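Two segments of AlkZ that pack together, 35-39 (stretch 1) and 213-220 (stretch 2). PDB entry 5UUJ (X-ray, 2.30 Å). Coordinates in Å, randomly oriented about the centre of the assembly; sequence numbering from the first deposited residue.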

# COMPACT_ATOMS: atom_id res chain seq x y z
N GLY A 35 -8.97 -3.30 2.14
CA GLY A 35 -9.39 -4.04 0.96
C GLY A 35 -9.57 -3.13 -0.24
O GLY A 35 -9.06 -3.42 -1.33
N ARG A 36 -10.28 -2.03 -0.05
CA ARG A 36 -10.55 -1.07 -1.11
C ARG A 36 -9.27 -0.44 -1.66
O ARG A 36 -9.13 -0.26 -2.87
CB ARG A 36 -11.50 0.02 -0.60
CG ARG A 36 -11.79 1.15 -1.57
CD ARG A 36 -12.40 0.67 -2.89
NE ARG A 36 -13.69 0.01 -2.73
CZ ARG A 36 -14.86 0.64 -2.65
NH1 ARG A 36 -14.93 1.96 -2.71
NH2 ARG A 36 -15.97 -0.07 -2.51
N LEU A 37 -8.33 -0.12 -0.77
CA LEU A 37 -7.13 0.60 -1.18
C LEU A 37 -6.03 -0.31 -1.74
O LEU A 37 -4.94 0.17 -2.06
CB LEU A 37 -6.56 1.39 0.01
CG LEU A 37 -7.43 2.53 0.56
CD1 LEU A 37 -6.69 3.24 1.68
CD2 LEU A 37 -7.81 3.51 -0.53
N CYS A 38 -6.32 -1.60 -1.88
CA CYS A 38 -5.34 -2.57 -2.35
C CYS A 38 -4.13 -2.60 -1.43
O CYS A 38 -2.98 -2.62 -1.88
CB CYS A 38 -4.89 -2.26 -3.78
SG CYS A 38 -6.24 -2.01 -4.95
N GLY A 39 -4.41 -2.61 -0.13
CA GLY A 39 -3.37 -2.60 0.88
C GLY A 39 -3.07 -1.21 1.40
O GLY A 39 -3.42 -0.21 0.77
N LYS A 213 -8.16 -5.15 -11.55
CA LYS A 213 -9.50 -4.69 -11.20
C LYS A 213 -9.48 -3.89 -9.90
O LYS A 213 -10.04 -2.80 -9.83
CB LYS A 213 -10.46 -5.86 -11.05
CG LYS A 213 -11.42 -6.05 -12.21
CD LYS A 213 -12.60 -6.94 -11.84
CE LYS A 213 -13.52 -6.28 -10.81
NZ LYS A 213 -14.79 -7.02 -10.59
N ALA A 214 -8.85 -4.46 -8.88
CA ALA A 214 -8.77 -3.82 -7.57
C ALA A 214 -8.03 -2.49 -7.66
O ALA A 214 -8.44 -1.50 -7.07
CB ALA A 214 -8.09 -4.75 -6.57
N TYR A 215 -6.93 -2.48 -8.41
CA TYR A 215 -6.13 -1.27 -8.55
C TYR A 215 -6.91 -0.15 -9.24
O TYR A 215 -6.99 0.97 -8.72
CB TYR A 215 -4.85 -1.55 -9.34
CG TYR A 215 -4.01 -0.31 -9.54
CD1 TYR A 215 -3.17 0.15 -8.54
CD2 TYR A 215 -4.08 0.40 -10.73
CE1 TYR A 215 -2.42 1.30 -8.71
CE2 TYR A 215 -3.32 1.55 -10.91
CZ TYR A 215 -2.50 1.99 -9.90
OH TYR A 215 -1.75 3.13 -10.08
N LEU A 216 -7.49 -0.45 -10.39
CA LEU A 216 -8.23 0.55 -11.16
C LEU A 216 -9.48 1.02 -10.41
O LEU A 216 -9.97 2.13 -10.64
CB LEU A 216 -8.63 -0.01 -12.52
CG LEU A 216 -7.50 -0.31 -13.50
CD1 LEU A 216 -8.07 -0.87 -14.79
CD2 LEU A 216 -6.65 0.92 -13.79
N GLY A 217 -9.99 0.18 -9.52
CA GLY A 217 -11.17 0.50 -8.75
C GLY A 217 -10.94 1.57 -7.70
O GLY A 217 -11.90 2.11 -7.14
N ALA A 218 -9.68 1.88 -7.42
CA ALA A 218 -9.33 2.89 -6.43
C ALA A 218 -8.50 4.02 -7.03
O ALA A 218 -8.63 5.18 -6.62
CB ALA A 218 -8.57 2.25 -5.28
N TYR A 219 -7.65 3.69 -8.01
CA TYR A 219 -6.68 4.64 -8.54
C TYR A 219 -6.79 4.83 -10.06
O TYR A 219 -5.90 5.42 -10.68
CB TYR A 219 -5.26 4.18 -8.19
CG TYR A 219 -5.12 3.76 -6.74
CD1 TYR A 219 -5.23 4.69 -5.71
CD2 TYR A 219 -4.86 2.44 -6.41
CE1 TYR A 219 -5.11 4.30 -4.39
CE2 TYR A 219 -4.73 2.05 -5.10
CZ TYR A 219 -4.85 2.98 -4.09
OH TYR A 219 -4.73 2.58 -2.78
N GLY A 220 -7.87 4.33 -10.65
CA GLY A 220 -8.11 4.53 -12.06
C GLY A 220 -8.54 5.95 -12.35
O GLY A 220 -8.86 6.70 -11.43
O HOH W 1 -10.11 -1.50 -5.02

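The contact joins the end of one helix, where the chain leaves helical geometry at Cys38, to the side of a second helix whose touching residues lie at least 176 positions further along the chain. It is small, burying 269 Å² summed over both sides, and it combines one direct hydrogen bond, one water bridge and a close apolar packing around a cysteine.

The direct hydrogen bond runs from Tyr219 OH to Leu37 O, at 2.5 Å a very short one. A helix that ends leaves its last carbonyls without the amide partners that a further turn would supply, and a tyrosine hydroxyl can donate to one of them instead. The CA-to-CB bond of Tyr219 points sideways, but with chi1 at -46° (m) the ring carries the hydroxyl to the other stretch, and Leu37 O meets the ring at its edge, near its plane, as suits a hydroxyl donor. The hydroxyl oxygen also lies against the leucine side chain, Tyr219 OH 3.5 Å from Leu37 CB.

Two further carbonyls are served by water. Arg36 O and Ala214 O both point into the gap but cannot bond each other, since both are acceptors, and they stand 4.4 Å apart. Water 1 lies between them and donates to each, 2.7 Å to Arg36 O and 2.6 Å to Ala214 O, linking two acceptors that could not pair directly.

Apolar packing centres on Cys38, the residue with the largest area covered by the other stretch. Its positive phi, 59°, belongs to a Schellman motif closing the helix, and its CA-to-CB bond points toward the second helix. There Cys38 SG lies 3.7 Å from Ala214 CB and 4.3 Å from Tyr219 CE2. It also approaches the backbone, 3.1 Å from Cys38 SG to Ala214 O. A cysteine's short side chain puts its sulfur right beside the helix, where a polarizable atom can lie against both a methyl and an aromatic ring.

Small residues on the second helix make the approach possible. Ala214 and Ala218 both point toward the first stretch, one helical turn apart. The methyl of Ala218 rests against the backbone, with its CB 3.5 Å from Arg36 O. Between these alanines in sequence, the CA-to-CB bonds of Tyr215 and Leu216 point away from the first stretch. Gly39, with phi/psi of 96/161, suits its place for a local reason: a CB there would be jammed against the carbonyl oxygen of Cys38.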